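Side-chain contacts in ancestral D-type dye decolorizing peroxidase (Geotrichum candidum, PDB 7ANV), which probably uses its bound heme to reduce hydrogen peroxide while oxidising dyes and other organic substrates, as dye-decolorizing peroxidases do: residues 102-107 with 246-251; 200-205 with 347-352; 321-326 with 335-340. All blocks are in the same frame, centred on the assembly; numbering follows the deposited sequence. Where two conformers were deposited one is given.

Contact 1: 102-107 with 246-251; sequences TAFKAG and GSFLVF
The carbonyl O of Phe248, the residue whose ring meets Phe104, accepts a hydrogen bond from Gln398 NE2, and backbone bonding to the same glutamine ties this part of strand 247-256 to strand 391-398. The strand is an inner member of a four-stranded antiparallel sheet, flanked on its other edge by strand 466-476, whereas Phe104 comes from the short helix 102-106, within the range of the DyP dimeric alpha+beta barrel domain. Between the two segments the contact is an offset edge-to-face aromatic pair. The ring centroids lie 5.2 Å apart and the planes are inclined at 62°, with the edge of Phe248 turned toward the face of Phe104. With CG anti to the backbone N (chi1 172°), Phe104 reaches away from its helix toward the strand and presents one face to Phe248. The side chains cross at about a right angle. Both rings are buried and each also touches Phe475 of strand 466-476, making an aromatic cluster; Leu99 and Asp96 pack on Phe104 as well. The touching is uneven: Phe248 CE1 sits over the rim of the Phe104 ring, 3.6 Å from Phe104 CG, and Phe248 CD1 follows at 3.8 Å from Phe104 CD1.

Contact 2: 200-205 with 347-352; sequences GISQPA and NPRADL. With HEM (protoporphyrin IX containing Fe), chain B.
The heme propionate site is built here from two loops, and Ser202 of 200-205 meets Asn347 and Arg349 of 347-352 around one carboxylate. Ser202 OG donates to O2D of the heme at 2.6 Å, a short bond, and Asn347 ND2 gives a second to the same heme O2D at 3.0 Å. The other oxygen, heme O1D, lies at the edge of the Arg349 guanidinium, in its plane, and takes a nearly straight bond from Arg349 NH2 (2.9 Å, 166°). Extended from CG to NE, the Arg349 chain carries this edge to the heme, and its NH2 also bonds to Asn319 OD1. Asn347 OD1 turns back to accept from Arg349 N at 3.3 Å, an Asx turn that should help hold the amide with its ND2 turned to the heme. The second propionate is held by backbone: heme O2A accepts a hydrogen bond from Ile201 N at 2.9 Å. Ser202 N donates to the same heme O2A, also at 2.9 Å and almost linearly (173°). Arg367 and Arg293 also bond to the heme. So many donors around the two carboxylates should offset their negative charge, consistent with ionised propionates and a firmly seated heme.

Contact 3: 321-326 with 335-340; sequences FRFDHP and TRCPFA
Phe323 and Cys337 form the enclosed half of this contact, both buried, while Pro326, His325 and Arg336 make up the half nearer to solvent. Cys337 SG is anti to its backbone nitrogen (chi1 -174°), which sends the sulfur toward the aromatic ring: it stands 3.8 Å from Phe323 CE1 and 4.8 Å from the ring centroid. The approach is oblique, 53° off the ring normal, so the sulfur lies neither squarely over the face nor at the edge. Phe323 is anchored through its backbone N to Asp301 OD2, and its ring also packs on Arg344 of helix 342-346; its side chain is about 6 Å from the heme at the nearest atoms. On the outer half, the aliphatic part of Arg336 does the work. Its CD lies 3.6 Å from Pro326 CD and 3.2 Å from the carbonyl O of His325, which belongs to the cis peptide bond leading into Pro326. The chain then bends at chi3 (71°), taking the guanidinium to a hydrogen bond from NE to Asp301 O. Asp301 thus has a bond to each of the two segments. The exposed His325 ring leads away from Arg336, and its ND1 makes a weak hydrogen bond to Asp324 OD1. The whole pins together two parts of the long, irregular connection between helices 309-312 and 342-346, with a Cys sulfur-aromatic contact at its buried end.

How the contacts relate
Contacts 2 and 3 are neighbours, their centres about 13 Å apart, whereas contact 1 lies about 22 Å from contact 2 and 32 Å from contact 3, centre to centre. Along the chain the segments of contacts 1 and 2 alternate, contact 3 is nested in the loop closed by contact 2, and it opens only after contact 1 has closed. Arg349 NH1 to Phe321 O and Ala350 N to Arg322 O, both probable hydrogen bonds, join contacts 2 and 3, so the loop of contact 3 backs the propionate-binding loop. Contact 1 instead joins a helix to the antiparallel sheet that holds strand 247-256, part of the protein's alpha+beta framework.

Contact 1: 102-107 with 246-251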
loop_
_atom_site.group_PDB
_atom_site.type_symbol
_atom_site.label_atom_id
_atom_site.label_comp_id
_atom_site.label_asym_id
_atom_site.label_seq_id
_atom_site.Cartn_x
_atom_site.Cartn_y
_atom_site.Cartn_z
ATOM N N THR A 102 -7.436 -0.252 -18.858
ATOM C CA THR A 102 -8.705 0.404 -18.496
ATOM C C THR A 102 -8.471 1.040 -17.130
ATOM O O THR A 102 -8.984 2.124 -16.937
ATOM C CB THR A 102 -9.899 -0.557 -18.622
ATOM O OG1 THR A 102 -9.883 -0.879 -20.015
ATOM C CG2 THR A 102 -11.232 0.058 -18.233
ATOM N N ALA A 103 -7.711 0.429 -16.201
ATOM C CA ALA A 103 -7.793 0.922 -14.808
ATOM C C ALA A 103 -7.295 2.372 -14.741
ATOM O O ALA A 103 -7.975 3.214 -14.168
ATOM C CB ALA A 103 -7.058 0.055 -13.827
ATOM N N PHE A 104 -6.091 2.640 -15.220
ATOM C CA PHE A 104 -5.502 3.985 -15.146
ATOM C C PHE A 104 -6.387 4.957 -15.936
ATOM O O PHE A 104 -6.672 6.078 -15.481
ATOM C CB PHE A 104 -4.087 3.971 -15.708
ATOM C CG PHE A 104 -3.469 5.338 -15.838
ATOM C CD1 PHE A 104 -2.969 6.033 -14.743
ATOM C CD2 PHE A 104 -3.375 5.926 -17.085
ATOM C CE1 PHE A 104 -2.391 7.270 -14.880
ATOM C CE2 PHE A 104 -2.780 7.169 -17.229
ATOM C CZ PHE A 104 -2.298 7.854 -16.127
ATOM N N LYS A 105 -6.813 4.535 -17.128
ATOM C CA LYS A 105 -7.570 5.445 -18.031
ATOM C C LYS A 105 -8.917 5.791 -17.396
ATOM O O LYS A 105 -9.363 6.932 -17.538
ATOM C CB LYS A 105 -7.732 4.827 -19.425
ATOM C CG LYS A 105 -6.424 4.756 -20.199
ATOM C CD LYS A 105 -6.522 3.947 -21.501
ATOM C CE LYS A 105 -5.201 3.893 -22.254
ATOM N NZ LYS A 105 -4.936 2.536 -22.808
ATOM N N ALA A 106 -9.553 4.853 -16.708
ATOM C CA ALA A 106 -10.922 5.026 -16.184
ATOM C C ALA A 106 -10.912 5.838 -14.875
ATOM O O ALA A 106 -11.944 6.520 -14.601
ATOM C CB ALA A 106 -11.589 3.671 -16.025
ATOM N N GLY A 107 -9.818 5.809 -14.121
ATOM C CA GLY A 107 -9.690 6.510 -12.833
ATOM C C GLY A 107 -10.233 5.660 -11.704
ATOM O O GLY A 107 -11.059 4.742 -11.965
ATOM N N GLY A 246 8.845 4.395 -15.897
ATOM C CA GLY A 246 7.809 4.909 -14.996
ATOM C C GLY A 246 7.112 3.757 -14.299
ATOM O O GLY A 246 7.319 2.583 -14.644
ATOM N N SER A 247 6.291 4.081 -13.329
ATOM C CA SER A 247 5.516 3.077 -12.573
ATOM C C SER A 247 4.154 3.699 -12.259
ATOM O O SER A 247 4.060 4.966 -12.030
ATOM C CB SER A 247 6.243 2.630 -11.345
ATOM O OG SER A 247 5.568 1.544 -10.725
ATOM N N PHE A 248 3.115 2.865 -12.163
ATOM C CA PHE A 248 1.777 3.329 -11.728
ATOM C C PHE A 248 1.729 3.380 -10.199
ATOM O O PHE A 248 2.111 2.401 -9.515
ATOM C CB PHE A 248 0.680 2.434 -12.297
ATOM C CG PHE A 248 0.590 2.543 -13.787
ATOM C CD1 PHE A 248 -0.172 3.553 -14.341
ATOM C CD2 PHE A 248 1.240 1.636 -14.614
ATOM C CE1 PHE A 248 -0.236 3.711 -15.724
ATOM C CE2 PHE A 248 1.160 1.791 -15.990
ATOM C CZ PHE A 248 0.386 2.789 -16.537
ATOM N N LEU A 249 1.315 4.547 -9.710
ATOM C CA LEU A 249 1.164 4.879 -8.293
ATOM C C LEU A 249 -0.317 4.766 -7.962
ATOM O O LEU A 249 -1.090 5.603 -8.397
ATOM C CB LEU A 249 1.665 6.308 -8.098
ATOM C CG LEU A 249 1.878 6.817 -6.667
ATOM C CD1 LEU A 249 2.623 8.138 -6.679
ATOM C CD2 LEU A 249 0.606 6.945 -5.849
ATOM N N VAL A 250 -0.673 3.808 -7.133
ATOM C CA VAL A 250 -2.037 3.709 -6.554
ATOM C C VAL A 250 -2.028 4.423 -5.210
ATOM O O VAL A 250 -1.263 4.013 -4.330
ATOM C CB VAL A 250 -2.472 2.246 -6.384
ATOM C CG1 VAL A 250 -3.796 2.196 -5.635
ATOM C CG2 VAL A 250 -2.514 1.506 -7.722
ATOM N N PHE A 251 -2.919 5.394 -5.052
ATOM C CA PHE A 251 -3.145 6.086 -3.772
ATOM C C PHE A 251 -4.521 5.711 -3.217
ATOM O O PHE A 251 -5.494 5.872 -3.923
ATOM C CB PHE A 251 -2.959 7.598 -3.935
ATOM C CG PHE A 251 -3.018 8.329 -2.617
ATOM C CD1 PHE A 251 -4.247 8.677 -2.067
ATOM C CD2 PHE A 251 -1.856 8.694 -1.941
ATOM C CE1 PHE A 251 -4.310 9.314 -0.829
ATOM C CE2 PHE A 251 -1.916 9.314 -0.692
ATOM C CZ PHE A 251 -3.139 9.629 -0.155
#

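Contact 2: 200-205 with 347-352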
loop_
_atom_site.group_PDB
_atom_site.type_symbol
_atom_site.label_atom_id
_atom_site.label_comp_id
_atom_site.label_asym_id
_atom_site.label_seq_id
_atom_site.Cartn_x
_atom_site.Cartn_y
_atom_site.Cartn_z
ATOM N N GLY A 200 6.139 -2.630 6.570
ATOM C CA GLY A 200 7.276 -2.423 5.666
ATOM C C GLY A 200 8.272 -3.572 5.713
ATOM O O GLY A 200 9.405 -3.349 5.353
ATOM N N ILE A 201 7.859 -4.785 6.085
ATOM C CA ILE A 201 8.804 -5.915 6.186
ATOM C C ILE A 201 8.998 -6.547 4.806
ATOM O O ILE A 201 10.142 -6.799 4.463
ATOM C CB ILE A 201 8.314 -6.922 7.235
ATOM C CG1 ILE A 201 8.268 -6.233 8.599
ATOM C CG2 ILE A 201 9.156 -8.183 7.211
ATOM C CD1 ILE A 201 7.605 -7.055 9.676
ATOM N N SER A 202 7.900 -6.921 4.155
ATOM C CA SER A 202 7.909 -7.793 2.963
ATOM C C SER A 202 7.678 -6.954 1.713
ATOM O O SER A 202 6.540 -6.488 1.496
ATOM C CB SER A 202 6.901 -8.901 3.072
ATOM O OG SER A 202 7.031 -9.779 1.949
ATOM N N GLN A 203 8.686 -6.906 0.854
ATOM C CA GLN A 203 8.584 -6.236 -0.462
ATOM C C GLN A 203 9.199 -7.203 -1.449
ATOM O O GLN A 203 10.103 -7.945 -1.085
ATOM C CB GLN A 203 9.406 -4.963 -0.514
ATOM C CG GLN A 203 9.030 -3.932 0.552
ATOM C CD GLN A 203 7.891 -3.008 0.218
ATOM O OE1 GLN A 203 7.064 -3.289 -0.642
ATOM N NE2 GLN A 203 7.960 -1.830 0.834
ATOM N N PRO A 204 8.795 -7.148 -2.722
ATOM C CA PRO A 204 9.433 -7.988 -3.737
ATOM C C PRO A 204 10.862 -7.484 -3.932
ATOM O O PRO A 204 11.155 -6.271 -3.873
ATOM C CB PRO A 204 8.511 -7.786 -4.946
ATOM C CG PRO A 204 7.968 -6.381 -4.744
ATOM C CD PRO A 204 7.732 -6.291 -3.251
ATOM N N ALA A 205 11.775 -8.413 -4.185
ATOM C CA ALA A 205 13.159 -8.054 -4.538
ATOM C C ALA A 205 13.197 -7.813 -6.039
ATOM O O ALA A 205 13.078 -8.757 -6.816
ATOM C CB ALA A 205 14.106 -9.172 -4.121
ATOM N N ASN A 347 -0.088 -11.739 -0.440
ATOM C CA ASN A 347 1.062 -12.491 -1.005
ATOM C C ASN A 347 0.873 -13.967 -0.671
ATOM O O ASN A 347 1.283 -14.413 0.404
ATOM C CB ASN A 347 2.395 -11.965 -0.468
ATOM C CG ASN A 347 3.538 -12.750 -1.054
ATOM O OD1 ASN A 347 3.347 -13.676 -1.874
ATOM N ND2 ASN A 347 4.709 -12.475 -0.562
ATOM N N PRO A 348 0.160 -14.721 -1.532
ATOM C CA PRO A 348 -0.211 -16.123 -1.254
ATOM C C PRO A 348 0.961 -17.111 -1.150
ATOM O O PRO A 348 0.739 -18.227 -0.632
ATOM C CB PRO A 348 -1.123 -16.499 -2.417
ATOM C CG PRO A 348 -1.700 -15.159 -2.838
ATOM C CD PRO A 348 -0.538 -14.200 -2.724
ATOM N N ARG A 349 2.173 -16.699 -1.546
ATOM C CA ARG A 349 3.387 -17.564 -1.444
ATOM C C ARG A 349 3.043 -18.940 -2.018
ATOM O O ARG A 349 2.541 -19.002 -3.175
ATOM C CB ARG A 349 3.920 -17.529 -0.006
ATOM C CG ARG A 349 4.279 -16.133 0.485
ATOM C CD ARG A 349 5.002 -16.098 1.847
ATOM N NE ARG A 349 5.101 -14.710 2.254
ATOM C CZ ARG A 349 6.179 -14.090 2.685
ATOM N NH1 ARG A 349 7.288 -14.769 2.937
ATOM N NH2 ARG A 349 6.100 -12.794 2.972
ATOM N N ALA A 350 3.262 -20.038 -1.278
ATOM C CA ALA A 350 3.123 -21.396 -1.840
ATOM C C ALA A 350 1.656 -21.715 -2.159
ATOM O O ALA A 350 1.420 -22.686 -2.839
ATOM C CB ALA A 350 3.717 -22.436 -0.924
ATOM N N ASP A 351 0.674 -20.963 -1.660
ATOM C CA ASP A 351 -0.743 -21.193 -2.032
ATOM C C ASP A 351 -0.930 -21.112 -3.551
ATOM O O ASP A 351 -1.928 -21.708 -4.063
ATOM C CB ASP A 351 -1.688 -20.221 -1.335
ATOM C CG ASP A 351 -1.796 -20.416 0.160
ATOM O OD1 ASP A 351 -1.194 -21.370 0.666
ATOM O OD2 ASP A 351 -2.450 -19.548 0.825
ATOM N N LEU A 352 -0.034 -20.425 -4.242
ATOM C CA LEU A 352 -0.096 -20.359 -5.714
ATOM C C LEU A 352 1.216 -20.835 -6.313
ATOM O O LEU A 352 1.142 -21.378 -7.388
ATOM C CB LEU A 352 -0.338 -18.929 -6.181
ATOM C CG LEU A 352 -1.708 -18.371 -5.834
ATOM C CD1 LEU A 352 -1.881 -17.018 -6.450
ATOM C CD2 LEU A 352 -2.828 -19.295 -6.268
HETATM C CHA HEM B . 1.489 -6.330 4.417
HETATM C CHB HEM B . -1.389 -3.673 7.269
HETATM C CHC HEM B . -3.866 -2.181 3.308
HETATM C CHD HEM B . -1.202 -5.174 0.581
HETATM C C1A HEM B . 0.919 -5.719 5.520
HETATM C C2A HEM B . 1.380 -5.866 6.851
HETATM C C3A HEM B . 0.566 -5.138 7.661
HETATM C C4A HEM B . -0.393 -4.505 6.822
HETATM C CMA HEM B . 0.676 -4.969 9.167
HETATM C CAA HEM B . 2.529 -6.750 7.324
HETATM C CBA HEM B . 3.920 -6.180 7.109
HETATM C CGA HEM B . 4.665 -6.791 5.957
HETATM O O1A HEM B . 4.631 -7.994 5.637
HETATM O O2A HEM B . 5.366 -6.068 5.326
HETATM C C1B HEM B . -2.311 -3.037 6.416
HETATM C C2B HEM B . -3.295 -2.101 6.869
HETATM C C3B HEM B . -3.983 -1.657 5.779
HETATM C C4B HEM B . -3.387 -2.356 4.607
HETATM C CMB HEM B . -3.542 -1.680 8.292
HETATM C CAB HEM B . -5.068 -0.655 5.657
HETATM C CBB HEM B . -5.324 0.330 6.554
HETATM C C1C HEM B . -3.375 -2.892 2.202
HETATM C C2C HEM B . -3.879 -2.842 0.893
HETATM C C3C HEM B . -3.128 -3.727 0.139
HETATM C C4C HEM B . -2.156 -4.298 1.004
HETATM C CMC HEM B . -5.036 -1.970 0.428
HETATM C CAC HEM B . -3.221 -4.103 -1.273
HETATM C CBC HEM B . -4.336 -3.974 -1.978
HETATM C C1D HEM B . -0.216 -5.672 1.433
HETATM C C2D HEM B . 0.850 -6.535 0.898
HETATM C C3D HEM B . 1.585 -6.866 1.981
HETATM C C4D HEM B . 0.963 -6.204 3.149
HETATM C CMD HEM B . 1.129 -6.992 -0.531
HETATM C CAD HEM B . 2.819 -7.742 1.992
HETATM C CBD HEM B . 2.489 -9.244 2.036
HETATM C CGD HEM B . 3.725 -10.084 1.906
HETATM O O1D HEM B . 3.840 -11.028 2.729
HETATM O O2D HEM B . 4.570 -9.886 0.996
HETATM N NA HEM B . -0.177 -4.866 5.506
HETATM N NB HEM B . -2.393 -3.137 5.080
HETATM N NC HEM B . -2.355 -3.816 2.275
HETATM N ND HEM B . -0.153 -5.520 2.778
HETATM FE FE HEM B . -1.254 -4.420 3.914
#

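Contact 3: 321-326 with 335-340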
loop_
_atom_site.group_PDB
_atom_site.type_symbol
_atom_site.label_atom_id
_atom_site.label_comp_id
_atom_site.label_asym_id
_atom_site.label_seq_id
_atom_site.Cartn_x
_atom_site.Cartn_y
_atom_site.Cartn_z
ATOM N N PHE A 321 9.416 -17.750 5.148
ATOM C CA PHE A 321 8.277 -18.708 5.241
ATOM C C PHE A 321 7.535 -18.663 3.915
ATOM O O PHE A 321 7.668 -17.647 3.166
ATOM C CB PHE A 321 7.330 -18.378 6.398
ATOM C CG PHE A 321 6.715 -17.011 6.313
ATOM C CD1 PHE A 321 7.413 -15.891 6.742
ATOM C CD2 PHE A 321 5.446 -16.818 5.760
ATOM C CE1 PHE A 321 6.877 -14.622 6.629
ATOM C CE2 PHE A 321 4.933 -15.536 5.612
ATOM C CZ PHE A 321 5.628 -14.435 6.073
ATOM N N ARG A 322 6.763 -19.712 3.619
ATOM C CA ARG A 322 5.970 -19.730 2.371
ATOM C C ARG A 322 4.616 -20.435 2.548
ATOM O O ARG A 322 3.989 -20.673 1.523
ATOM C CB ARG A 322 6.824 -20.375 1.280
ATOM C CG ARG A 322 7.082 -21.850 1.480
ATOM C CD ARG A 322 8.101 -22.317 0.445
ATOM N NE ARG A 322 7.576 -22.059 -0.883
ATOM C CZ ARG A 322 7.146 -22.996 -1.723
ATOM N NH1 ARG A 322 7.182 -24.262 -1.361
ATOM N NH2 ARG A 322 6.669 -22.649 -2.918
ATOM N N PHE A 323 4.181 -20.728 3.777
ATOM C CA PHE A 323 2.931 -21.489 4.042
ATOM C C PHE A 323 3.092 -22.901 3.445
ATOM O O PHE A 323 2.201 -23.371 2.730
ATOM C CB PHE A 323 1.709 -20.743 3.465
ATOM C CG PHE A 323 1.631 -19.274 3.794
ATOM C CD1 PHE A 323 1.671 -18.841 5.114
ATOM C CD2 PHE A 323 1.531 -18.314 2.789
ATOM C CE1 PHE A 323 1.647 -17.495 5.433
ATOM C CE2 PHE A 323 1.474 -16.966 3.109
ATOM C CZ PHE A 323 1.497 -16.557 4.439
ATOM N N ASP A 324 4.230 -23.550 3.662
ATOM C CA ASP A 324 4.474 -24.891 3.038
ATOM C C ASP A 324 4.549 -26.011 4.067
ATOM O O ASP A 324 4.860 -27.173 3.617
ATOM C CB ASP A 324 5.731 -24.916 2.159
ATOM C CG ASP A 324 7.021 -24.624 2.905
ATOM O OD1 ASP A 324 6.950 -24.439 4.155
ATOM O OD2 ASP A 324 8.095 -24.584 2.223
ATOM N N HIS A 325 4.327 -25.777 5.362
ATOM C CA HIS A 325 4.425 -26.897 6.353
ATOM C C HIS A 325 3.523 -26.601 7.544
ATOM O O HIS A 325 4.024 -26.139 8.574
ATOM C CB HIS A 325 5.883 -27.108 6.840
ATOM C CG HIS A 325 6.715 -28.020 5.997
ATOM N ND1 HIS A 325 7.489 -27.561 4.924
ATOM C CD2 HIS A 325 6.933 -29.354 6.064
ATOM C CE1 HIS A 325 8.126 -28.578 4.365
ATOM N NE2 HIS A 325 7.808 -29.683 5.049
ATOM N N PRO A 326 2.184 -26.797 7.456
ATOM C CA PRO A 326 1.521 -27.481 6.336
ATOM C C PRO A 326 1.302 -26.596 5.097
ATOM O O PRO A 326 1.252 -25.359 5.236
ATOM C CB PRO A 326 0.152 -27.856 6.934
ATOM C CG PRO A 326 -0.145 -26.781 7.985
ATOM C CD PRO A 326 1.215 -26.313 8.463
ATOM N N THR A 335 -3.494 -24.325 10.540
ATOM C CA THR A 335 -2.950 -24.440 11.912
ATOM C C THR A 335 -2.061 -23.235 12.234
ATOM O O THR A 335 -2.171 -22.667 13.349
ATOM C CB THR A 335 -2.167 -25.743 12.071
ATOM O OG1 THR A 335 -3.103 -26.815 11.912
ATOM C CG2 THR A 335 -1.420 -25.830 13.384
ATOM N N ARG A 336 -1.178 -22.836 11.312
ATOM C CA ARG A 336 -0.155 -21.800 11.618
ATOM C C ARG A 336 -0.620 -20.425 11.158
ATOM O O ARG A 336 -0.330 -19.452 11.846
ATOM C CB ARG A 336 1.185 -22.156 10.976
ATOM C CG ARG A 336 1.644 -23.560 11.335
ATOM C CD ARG A 336 2.939 -23.942 10.637
ATOM N NE ARG A 336 4.052 -23.211 11.201
ATOM C CZ ARG A 336 4.755 -23.622 12.261
ATOM N NH1 ARG A 336 4.408 -24.685 12.969
ATOM N NH2 ARG A 336 5.786 -22.915 12.670
ATOM N N CYS A 337 -1.307 -20.335 10.021
ATOM C CA CYS A 337 -1.798 -19.043 9.494
ATOM C C CYS A 337 -3.114 -19.273 8.785
ATOM O O CYS A 337 -3.201 -20.072 7.849
ATOM C CB CYS A 337 -0.793 -18.480 8.510
ATOM S SG CYS A 337 -1.185 -16.821 7.929
ATOM N N PRO A 338 -4.173 -18.550 9.173
ATOM C CA PRO A 338 -5.429 -18.649 8.432
ATOM C C PRO A 338 -5.205 -18.261 6.964
ATOM O O PRO A 338 -4.406 -17.376 6.671
ATOM C CB PRO A 338 -6.349 -17.669 9.148
ATOM C CG PRO A 338 -5.736 -17.573 10.526
ATOM C CD PRO A 338 -4.244 -17.637 10.324
ATOM N N PHE A 339 -5.940 -18.872 6.042
ATOM C CA PHE A 339 -5.897 -18.464 4.614
ATOM C C PHE A 339 -6.188 -16.971 4.472
ATOM O O PHE A 339 -5.549 -16.260 3.661
ATOM C CB PHE A 339 -6.911 -19.226 3.767
ATOM C CG PHE A 339 -6.526 -20.645 3.457
ATOM C CD1 PHE A 339 -5.404 -20.911 2.675
ATOM C CD2 PHE A 339 -7.243 -21.707 3.973
ATOM C CE1 PHE A 339 -5.065 -22.214 2.361
ATOM C CE2 PHE A 339 -6.881 -23.012 3.667
ATOM C CZ PHE A 339 -5.782 -23.252 2.894
ATOM N N ALA A 340 -7.161 -16.467 5.231
ATOM C CA ALA A 340 -7.677 -15.107 5.035
ATOM C C ALA A 340 -6.839 -14.089 5.827
ATOM O O ALA A 340 -7.214 -12.904 5.800
ATOM C CB ALA A 340 -9.150 -15.057 5.366
#